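Local coordinates for demethyldecarbamoylnovobiocin O-methyltransferase (Streptomyces caeruleus, PDB 2WK1), which transfers a methyl group from S-adenosyl-L-methionine to the 4-hydroxyl of the noviose sugar, the penultimate step in the biosynthesis of the antibiotic novobiocin, at residues 154-157 and 158-161; 160-163 and 164-167; 170-173 and 174-178; 229-232 and 233-236. All blocks are in the same frame, centred on the assembly; numbering follows the deposited sequence.

Contact 1. Residues 154-157 and 158-161; sequences GYAG and DRKM
Arg159 lays its guanidinium group over the backbone of Ala156: the Ala156 CA sits 3.5 Å above the guanidinium plane, offset toward the rim, with Ala156 CB near both NH1 and NH2. The arginine reaches this place by folding back, because its chain is bent at the third torsion (chi3 -35°) and returns toward the residues that precede the helix. There NH1 donates to the Gly154 O at 2.9 Å, a bent bond (144° at the hydrogen) with the oxygen near the edge of the group but tilted 15° out of its plane. This is a first turn of helix held from two sides. Tyr155 occupies the N-cap position, and its carbonyl oxygen receives Arg159 N at 2.9 Å, while Lys160 N bonds to Ala156 O one residue on. On the other flank Asp158 OD2 accepts a hydrogen bond from a water 2.7 Å away, and the same water accepts from Tyr155 N at 2.8 Å, bridging the cap residue to the first turn. The carboxylate also accepts from the backbone N-H groups of Tyr220 (to OD1) and Glu221 (to OD2), and the Tyr155 hydroxyl is bonded to Asp253 as its ring stacks with that of Tyr220. Met161 adds its CG, 3.4 Å from Gly157 O. The chemistry implies a division of labour: a cation satisfies a carbonyl ahead of the helix, whereas a buried carboxylate, probably favoured in its ionised form by the N-terminus it faces, ties helix 156-161 to the start of helix 220-230.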
loop_
_atom_site.group_PDB
_atom_site.type_symbol
_atom_site.label_atom_id
_atom_site.label_comp_id
_atom_site.label_asym_id
_atom_site.label_seq_id
_atom_site.Cartn_x
_atom_site.Cartn_y
_atom_site.Cartn_z
ATOM N N GLY A 154 -18.169 29.424 21.949
ATOM C CA GLY A 154 -18.437 28.057 21.471
ATOM C C GLY A 154 -19.387 27.277 22.362
ATOM O O GLY A 154 -19.662 27.658 23.504
ATOM N N TYR A 155 -19.915 26.181 21.831
ATOM C CA TYR A 155 -20.652 25.185 22.629
ATOM C C TYR A 155 -19.809 24.768 23.827
ATOM O O TYR A 155 -18.616 24.517 23.690
ATOM C CB TYR A 155 -20.956 23.965 21.743
ATOM C CG TYR A 155 -21.824 22.887 22.362
ATOM C CD1 TYR A 155 -23.180 23.110 22.584
ATOM C CD2 TYR A 155 -21.307 21.627 22.680
ATOM C CE1 TYR A 155 -23.976 22.140 23.144
ATOM C CE2 TYR A 155 -22.116 20.629 23.226
ATOM C CZ TYR A 155 -23.447 20.906 23.454
ATOM O OH TYR A 155 -24.288 19.960 24.000
ATOM N N ALA A 156 -20.417 24.699 25.009
ATOM C CA ALA A 156 -19.670 24.422 26.226
ATOM C C ALA A 156 -18.831 23.154 26.101
ATOM O O ALA A 156 -17.672 23.125 26.482
ATOM C CB ALA A 156 -20.633 24.331 27.432
ATOM N N GLY A 157 -19.407 22.108 25.523
ATOM C CA GLY A 157 -18.687 20.846 25.360
ATOM C C GLY A 157 -17.487 20.962 24.438
ATOM O O GLY A 157 -16.471 20.308 24.653
ATOM N N ASP A 158 -17.590 21.822 23.430
ATOM C CA ASP A 158 -16.478 22.044 22.509
ATOM C C ASP A 158 -15.384 22.840 23.197
ATOM O O ASP A 158 -14.200 22.533 23.037
ATOM C CB ASP A 158 -16.941 22.806 21.258
ATOM C CG ASP A 158 -17.769 21.961 20.314
ATOM O OD1 ASP A 158 -17.805 20.712 20.485
ATOM O OD2 ASP A 158 -18.376 22.557 19.375
ATOM N N ARG A 159 -15.780 23.856 23.976
ATOM C CA ARG A 159 -14.795 24.679 24.698
ATOM C C ARG A 159 -13.976 23.839 25.656
ATOM O O ARG A 159 -12.742 23.988 25.733
ATOM C CB ARG A 159 -15.480 25.802 25.481
ATOM C CG ARG A 159 -16.142 26.851 24.618
ATOM C CD ARG A 159 -16.530 28.158 25.395
ATOM N NE ARG A 159 -16.967 27.920 26.774
ATOM C CZ ARG A 159 -18.234 27.839 27.185
ATOM N NH1 ARG A 159 -19.250 27.966 26.329
ATOM N NH2 ARG A 159 -18.500 27.623 28.474
ATOM N N LYS A 160 -14.647 22.944 26.369
ATOM C CA LYS A 160 -13.983 22.092 27.350
ATOM C C LYS A 160 -12.940 21.168 26.732
ATOM O O LYS A 160 -11.917 20.864 27.356
ATOM C CB LYS A 160 -15.007 21.271 28.154
ATOM C CG LYS A 160 -14.459 20.677 29.473
ATOM C CD LYS A 160 -15.475 19.728 30.151
ATOM C CE LYS A 160 -14.965 19.197 31.496
ATOM N NZ LYS A 160 -15.822 18.088 32.047
ATOM N N MET A 161 -13.190 20.708 25.509
ATOM C CA MET A 161 -12.259 19.794 24.831
ATOM C C MET A 161 -10.988 20.486 24.336
ATOM O O MET A 161 -9.931 19.857 24.286
ATOM C CB MET A 161 -12.941 19.093 23.647
ATOM C CG MET A 161 -13.983 18.067 24.058
ATOM S SD MET A 161 -14.590 17.058 22.692
ATOM C CE MET A 161 -15.168 18.272 21.486
HETATM O O HOH W 1 -18.651 25.247 19.527
#

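Contact 2. Residues 160-163 and 164-167; sequences KMAL and HRRN. With SO4 (sulfate ion), chain C.
His164 and Arg165 extend from adjacent positions to converge on one sulfate ion, probably acquired from the crystallisation liquor, and Ala162 lies beneath the pair. The imidazole presents its edge to the ion: NE2 donates to sulfate O3 at 2.9 Å. Arg165 likewise offers an edge, its NE giving a nearly straight bond (171°) to the same O3 at 2.8 Å and its NH2 another to sulfate O1. One oxygen is therefore gripped twice, by two different side chains, and the two-pronged grip of the arginine, with the histidine on O3, probably limits the rotation of the anion. The histidine can swing over the preceding residues because its CG stands between the backbone N and the carbonyl carbon (chi1 59°); this brings Ala162 O over one face of the ring and the Ala162 CB to 3.9 Å from CE1. Arg165, by contrast, is extended from CG to NE and passes the same methyl group at CD. On another side of the turn Leu163 and Arg166 run side by side, pointing the same way, with Leu163 CD2 lying 3.8 Å above one face of the guanidinium group. Two backbone bonds, Arg165 N to Ala162 O at 3.0 Å and Arg166 N to Leu163 O, are the i to i+3 links of 3-10 geometry. Ala162, with positive phi, breaks from helix 156-161, and the 3-10 turn then leads into helix 167-170, where Asn167 bonds to the backbone of Ile147, beside the cofactor loop, and Leu163 packs on Ile147 and Asp218.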
loop_
_atom_site.group_PDB
_atom_site.type_symbol
_atom_site.label_atom_id
_atom_site.label_comp_id
_atom_site.label_asym_id
_atom_site.label_seq_id
_atom_site.Cartn_x
_atom_site.Cartn_y
_atom_site.Cartn_z
ATOM N N LYS A 160 -14.647 22.944 26.369
ATOM C CA LYS A 160 -13.983 22.092 27.350
ATOM C C LYS A 160 -12.940 21.168 26.732
ATOM O O LYS A 160 -11.917 20.864 27.356
ATOM C CB LYS A 160 -15.007 21.271 28.154
ATOM C CG LYS A 160 -14.459 20.677 29.473
ATOM C CD LYS A 160 -15.475 19.728 30.151
ATOM C CE LYS A 160 -14.965 19.197 31.496
ATOM N NZ LYS A 160 -15.822 18.088 32.047
ATOM N N MET A 161 -13.190 20.708 25.509
ATOM C CA MET A 161 -12.259 19.794 24.831
ATOM C C MET A 161 -10.988 20.486 24.336
ATOM O O MET A 161 -9.931 19.857 24.286
ATOM C CB MET A 161 -12.941 19.093 23.647
ATOM C CG MET A 161 -13.983 18.067 24.058
ATOM S SD MET A 161 -14.590 17.058 22.692
ATOM C CE MET A 161 -15.168 18.272 21.486
ATOM N N ALA A 162 -11.089 21.755 23.924
ATOM C CA ALA A 162 -9.942 22.523 23.404
ATOM C C ALA A 162 -9.169 21.740 22.344
ATOM O O ALA A 162 -7.933 21.698 22.353
ATOM C CB ALA A 162 -9.000 22.992 24.538
ATOM N N LEU A 163 -9.903 21.155 21.393
ATOM C CA LEU A 163 -9.296 20.232 20.433
ATOM C C LEU A 163 -8.400 20.941 19.433
ATOM O O LEU A 163 -7.576 20.282 18.787
ATOM C CB LEU A 163 -10.358 19.391 19.689
ATOM C CG LEU A 163 -11.142 18.372 20.525
ATOM C CD1 LEU A 163 -12.005 17.504 19.624
ATOM C CD2 LEU A 163 -10.236 17.471 21.412
ATOM N N HIS A 164 -8.556 22.253 19.258
ATOM C CA HIS A 164 -7.630 23.009 18.418
ATOM C C HIS A 164 -6.193 22.891 18.909
ATOM O O HIS A 164 -5.263 23.105 18.146
ATOM C CB HIS A 164 -8.047 24.476 18.356
ATOM C CG HIS A 164 -8.091 25.119 19.699
ATOM N ND1 HIS A 164 -9.158 24.954 20.561
ATOM C CD2 HIS A 164 -7.163 25.845 20.367
ATOM C CE1 HIS A 164 -8.895 25.595 21.690
ATOM N NE2 HIS A 164 -7.684 26.115 21.604
ATOM N N ARG A 165 -6.003 22.569 20.187
ATOM C CA ARG A 165 -4.640 22.373 20.685
ATOM C C ARG A 165 -3.961 21.181 20.030
ATOM O O ARG A 165 -2.728 21.110 20.021
ATOM C CB ARG A 165 -4.615 22.220 22.221
ATOM C CG ARG A 165 -4.959 23.517 22.925
ATOM C CD ARG A 165 -4.939 23.334 24.400
ATOM N NE ARG A 165 -5.183 24.578 25.116
ATOM C CZ ARG A 165 -4.972 24.710 26.420
ATOM N NH1 ARG A 165 -4.575 23.670 27.133
ATOM N NH2 ARG A 165 -5.162 25.868 27.009
ATOM N N ARG A 166 -4.723 20.280 19.413
ATOM C CA ARG A 166 -4.181 19.089 18.725
ATOM C C ARG A 166 -3.806 19.387 17.261
ATOM O O ARG A 166 -3.419 18.490 16.508
ATOM C CB ARG A 166 -5.222 17.975 18.748
ATOM C CG ARG A 166 -5.522 17.488 20.161
ATOM C CD ARG A 166 -6.512 16.358 20.171
ATOM N NE ARG A 166 -6.801 15.869 21.521
ATOM C CZ ARG A 166 -7.421 14.725 21.795
ATOM N NH1 ARG A 166 -7.850 13.937 20.816
ATOM N NH2 ARG A 166 -7.643 14.383 23.062
ATOM N N ASN A 167 -3.889 20.641 16.846
ATOM C CA ASN A 167 -3.615 20.974 15.442
ATOM C C ASN A 167 -2.203 20.712 14.941
ATOM O O ASN A 167 -1.992 20.587 13.739
ATOM C CB ASN A 167 -4.087 22.387 15.136
ATOM C CG ASN A 167 -5.622 22.472 15.045
ATOM O OD1 ASN A 167 -6.314 21.457 15.037
ATOM N ND2 ASN A 167 -6.137 23.693 15.002
HETATM S S SO4 C . -6.269 28.216 24.332
HETATM O O1 SO4 C . -5.628 28.283 25.660
HETATM O O2 SO4 C . -7.717 28.347 24.502
HETATM O O3 SO4 C . -5.917 26.915 23.759
HETATM O O4 SO4 C . -5.746 29.300 23.482
#

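Contact 3. Residues 170-173 and 174-178; sequences LAVS and EEEVR
The flat carboxylate of Glu176 has the Val172 methyl CG1 over one face, almost directly above Glu176 CD and 3.6 Å from it; the two side chains cross at about a right angle. Glu176 gets back to the loop with CG anti to its backbone N (chi1 -178°) and an extended chain, so that OE1 accepts from a water at 2.7 Å, which in turn accepts from Ser173 N. The same CG1 touches Val177 CG2 at 3.9 Å, making a small apolar patch behind the polar cap. Ser173 provides that cap. Its OG is placed between the backbone N and the carbonyl carbon (chi1 73°) and accepts from Glu176 N at 3.1 Å, and its carbonyl oxygen receives Val177 N, the first regular bond of the helix. One turn of that helix is spanned by a salt bridge, in which the guanidinium group of Arg178 meets the Glu174 carboxylate edge-on, NE and NH2 both donating in its plane to a single oxygen, Glu174 OE2. The NE bond is the shorter, at 3.0 Å, and approaches that oxygen on its anti side, 30° out of the carboxylate plane, while NH2 comes nearly along the C-O axis. Arg178 also makes a cation-pi contact with Phe193 of strand 191-195. Val172 also rests on Trp116 and Glu174 on Phe144, both residues that bind S-adenosyl-L-methionine, and Leu170 belongs to the ligand pocket. The arrangement is a serine N-cap, with the water completing from Glu176 the return link to Ser173 N that a direct capping box would make, at the start of helix 174-183 beside the cofactor site.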
loop_
_atom_site.group_PDB
_atom_site.type_symbol
_atom_site.label_atom_id
_atom_site.label_comp_id
_atom_site.label_asym_id
_atom_site.label_seq_id
_atom_site.Cartn_x
_atom_site.Cartn_y
_atom_site.Cartn_z
ATOM N N LEU A 170 -3.324 17.556 13.677
ATOM C CA LEU A 170 -4.575 17.547 12.913
ATOM C C LEU A 170 -4.643 18.496 11.733
ATOM O O LEU A 170 -5.483 18.272 10.847
ATOM C CB LEU A 170 -5.780 17.779 13.795
ATOM C CG LEU A 170 -6.034 16.748 14.888
ATOM C CD1 LEU A 170 -7.220 17.160 15.723
ATOM C CD2 LEU A 170 -6.181 15.325 14.364
ATOM N N ALA A 171 -3.808 19.530 11.699
ATOM C CA ALA A 171 -3.745 20.437 10.551
ATOM C C ALA A 171 -2.922 19.834 9.435
ATOM O O ALA A 171 -1.719 19.606 9.589
ATOM C CB ALA A 171 -3.176 21.794 10.975
ATOM N N VAL A 172 -3.561 19.596 8.297
ATOM C CA VAL A 172 -2.889 19.059 7.120
ATOM C C VAL A 172 -3.305 19.909 5.935
ATOM O O VAL A 172 -4.504 20.065 5.661
ATOM C CB VAL A 172 -3.245 17.580 6.860
ATOM C CG1 VAL A 172 -2.527 17.082 5.627
ATOM C CG2 VAL A 172 -2.922 16.709 8.094
ATOM N N SER A 173 -2.327 20.428 5.207
ATOM C CA SER A 173 -2.603 21.341 4.112
ATOM C C SER A 173 -3.272 20.656 2.925
ATOM O O SER A 173 -3.156 19.441 2.718
ATOM C CB SER A 173 -1.301 21.983 3.625
ATOM O OG SER A 173 -0.523 21.053 2.906
ATOM N N GLU A 174 -3.960 21.450 2.121
ATOM C CA GLU A 174 -4.559 20.929 0.913
ATOM C C GLU A 174 -3.496 20.399 -0.048
ATOM O O GLU A 174 -3.721 19.419 -0.744
ATOM C CB GLU A 174 -5.443 21.980 0.248
ATOM C CG GLU A 174 -6.279 21.409 -0.849
ATOM C CD GLU A 174 -7.202 22.419 -1.506
ATOM O OE1 GLU A 174 -7.489 23.484 -0.918
ATOM O OE2 GLU A 174 -7.618 22.126 -2.629
ATOM N N GLU A 175 -2.323 21.038 -0.086
ATOM C CA GLU A 175 -1.271 20.546 -0.947
ATOM C C GLU A 175 -0.859 19.116 -0.560
ATOM O O GLU A 175 -0.633 18.262 -1.432
ATOM C CB GLU A 175 -0.088 21.515 -0.914
ATOM C CG GLU A 175 0.609 21.528 -2.203
ATOM C CD GLU A 175 1.656 20.581 -2.135
ATOM O OE1 GLU A 175 2.248 20.512 -1.046
ATOM O OE2 GLU A 175 1.861 19.851 -3.116
ATOM N N GLU A 176 -0.740 18.861 0.736
ATOM C CA GLU A 176 -0.407 17.533 1.219
ATOM C C GLU A 176 -1.490 16.507 0.884
ATOM O O GLU A 176 -1.183 15.413 0.414
ATOM C CB GLU A 176 -0.123 17.575 2.720
ATOM C CG GLU A 176 0.296 16.200 3.287
ATOM C CD GLU A 176 0.860 16.252 4.690
ATOM O OE1 GLU A 176 1.347 17.304 5.133
ATOM O OE2 GLU A 176 0.789 15.213 5.373
ATOM N N VAL A 177 -2.751 16.883 1.065
ATOM C CA VAL A 177 -3.850 15.979 0.712
ATOM C C VAL A 177 -3.867 15.679 -0.785
ATOM O O VAL A 177 -4.025 14.539 -1.199
ATOM C CB VAL A 177 -5.191 16.498 1.237
ATOM C CG1 VAL A 177 -6.350 15.616 0.745
ATOM C CG2 VAL A 177 -5.179 16.618 2.773
ATOM N N ARG A 178 -3.713 16.724 -1.605
ATOM C CA ARG A 178 -3.625 16.521 -3.037
ATOM C C ARG A 178 -2.478 15.580 -3.437
ATOM O O ARG A 178 -2.644 14.721 -4.308
ATOM C CB ARG A 178 -3.513 17.856 -3.769
ATOM C CG ARG A 178 -4.816 18.616 -3.791
ATOM C CD ARG A 178 -4.607 20.024 -4.362
ATOM N NE ARG A 178 -5.904 20.634 -4.527
ATOM C CZ ARG A 178 -6.661 20.517 -5.599
ATOM N NH1 ARG A 178 -6.214 19.871 -6.655
ATOM N NH2 ARG A 178 -7.846 21.109 -5.609
HETATM O O HOH W 2 0.527 19.808 5.704
#

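Contact 4. Residues 229-232 and 233-236; sequences NLYP and KVSV
Lys233 N and Val234 N supply the two hydrogen bonds that close this turn, the first to Leu230 O at 3.0 Å and the second to Tyr231 O at 2.9 Å. The second is the straighter (165° at the hydrogen, against 148°), and both are the i to i+3 bonds of a 3-10 turn. Pro232, inside the turn, has no N-H to donate, which is compatible with the helix giving way here. Packing begins beside these bonds. Lys233 CB lies 3.3 Å from Leu230 O, and the lysine chain then runs back along the turn until CE rests 3.8 Å from Leu230 CD2 and 3.7 Å from Asn229 O. Leu230 and Lys233 cross obliquely, methyl against methylene. A bend at the last torsion (chi4 -64°) then turns the ammonium group off the leucine, and NZ bonds to the carbonyl of Ile207. Further along, Val234 brings CG2 to 4.2 Å from Tyr231 CD1, a loose apolar touch. Leu230 and Val234 both press on Leu213 of strand 210-215, and the backbone of Lys233 and Ser235 bonds to that of Leu210, joining the turn to the central sheet. Asn229 ND2 is held by Asp225 O, one turn earlier in helix 220-230. The lysine thus has two roles at once: its aliphatic part serves as apolar cover for a buried leucine, and its ammonium group is met by a backbone carbonyl.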
loop_
_atom_site.group_PDB
_atom_site.type_symbol
_atom_site.label_atom_id
_atom_site.label_comp_id
_atom_site.label_asym_id
_atom_site.label_seq_id
_atom_site.Cartn_x
_atom_site.Cartn_y
_atom_site.Cartn_z
ATOM N N ASN A 229 -26.587 21.533 6.887
ATOM C CA ASN A 229 -26.380 21.915 5.488
ATOM C C ASN A 229 -26.409 20.751 4.513
ATOM O O ASN A 229 -26.803 20.939 3.368
ATOM C CB ASN A 229 -25.055 22.657 5.368
ATOM C CG ASN A 229 -25.144 24.039 5.972
ATOM O OD1 ASN A 229 -25.887 24.894 5.458
ATOM N ND2 ASN A 229 -24.408 24.279 7.052
ATOM N N LEU A 230 -25.969 19.556 4.943
ATOM C CA LEU A 230 -25.824 18.448 4.011
ATOM C C LEU A 230 -26.819 17.317 4.157
ATOM O O LEU A 230 -27.088 16.627 3.169
ATOM C CB LEU A 230 -24.405 17.879 4.025
ATOM C CG LEU A 230 -23.262 18.856 3.693
ATOM C CD1 LEU A 230 -21.933 18.148 3.658
ATOM C CD2 LEU A 230 -23.493 19.602 2.370
ATOM N N TYR A 231 -27.401 17.104 5.336
ATOM C CA TYR A 231 -28.365 16.014 5.438
ATOM C C TYR A 231 -29.553 16.137 4.468
ATOM O O TYR A 231 -29.964 15.137 3.867
ATOM C CB TYR A 231 -28.873 15.814 6.858
ATOM C CG TYR A 231 -29.781 14.617 6.930
ATOM C CD1 TYR A 231 -29.241 13.346 6.823
ATOM C CD2 TYR A 231 -31.166 14.740 7.020
ATOM C CE1 TYR A 231 -30.009 12.223 6.857
ATOM C CE2 TYR A 231 -31.963 13.568 7.076
ATOM C CZ TYR A 231 -31.343 12.321 6.987
ATOM O OH TYR A 231 -31.995 11.089 7.064
ATOM N N PRO A 232 -30.045 17.364 4.230
ATOM C CA PRO A 232 -31.149 17.461 3.275
ATOM C C PRO A 232 -30.817 17.003 1.850
ATOM O O PRO A 232 -31.732 16.786 1.058
ATOM C CB PRO A 232 -31.493 18.957 3.293
ATOM C CG PRO A 232 -31.097 19.419 4.624
ATOM C CD PRO A 232 -29.836 18.633 4.936
ATOM N N LYS A 233 -29.528 16.888 1.523
ATOM C CA LYS A 233 -29.081 16.421 0.210
ATOM C C LYS A 233 -28.999 14.903 0.097
ATOM O O LYS A 233 -28.840 14.379 -1.003
ATOM C CB LYS A 233 -27.700 16.987 -0.090
ATOM C CG LYS A 233 -27.659 18.485 -0.099
ATOM C CD LYS A 233 -26.280 18.993 -0.497
ATOM C CE LYS A 233 -26.106 20.485 -0.277
ATOM N NZ LYS A 233 -27.028 21.266 -1.151
ATOM N N VAL A 234 -29.097 14.187 1.225
ATOM C CA VAL A 234 -28.896 12.743 1.224
ATOM C C VAL A 234 -30.114 12.034 0.630
ATOM O O VAL A 234 -31.265 12.206 1.090
ATOM C CB VAL A 234 -28.568 12.208 2.642
ATOM C CG1 VAL A 234 -28.463 10.683 2.645
ATOM C CG2 VAL A 234 -27.254 12.796 3.118
ATOM N N SER A 235 -29.863 11.237 -0.403
ATOM C CA SER A 235 -30.903 10.488 -1.068
ATOM C C SER A 235 -31.496 9.399 -0.176
ATOM O O SER A 235 -30.841 8.836 0.687
ATOM C CB SER A 235 -30.314 9.787 -2.287
ATOM O OG SER A 235 -29.823 10.738 -3.195
ATOM N N VAL A 236 -32.742 9.038 -0.457
ATOM C CA VAL A 236 -33.319 7.852 0.156
ATOM C C VAL A 236 -32.511 6.657 -0.321
ATOM O O VAL A 236 -32.260 6.480 -1.536
ATOM C CB VAL A 236 -34.798 7.713 -0.225
ATOM C CG1 VAL A 236 -35.361 6.366 0.246
ATOM C CG2 VAL A 236 -35.574 8.874 0.362
#

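Contacts 1, 2 and 3 follow one another along the chain, from the start of helix 156-161 to that of helix 174-183. Contacts 1 and 2 share Lys160 and Met161, with centres 9 Å apart, and contact 3 adjoins contact 2, its centre 18 Å further on. Contacts 1 and 2 skirt the cofactor pocket and contact 3 supplies Leu170 to it: the side chains of Asp158, Asn167 and Val172 lie about 8, 6 and 6 Å from the bound S-adenosyl-L-homocysteine. Contact 4 stands apart, its centre 26 to 29 Å from the others, at the far end of helix 220-230. That helix begins where Asp158 of contact 1 binds it and ends in contact 4.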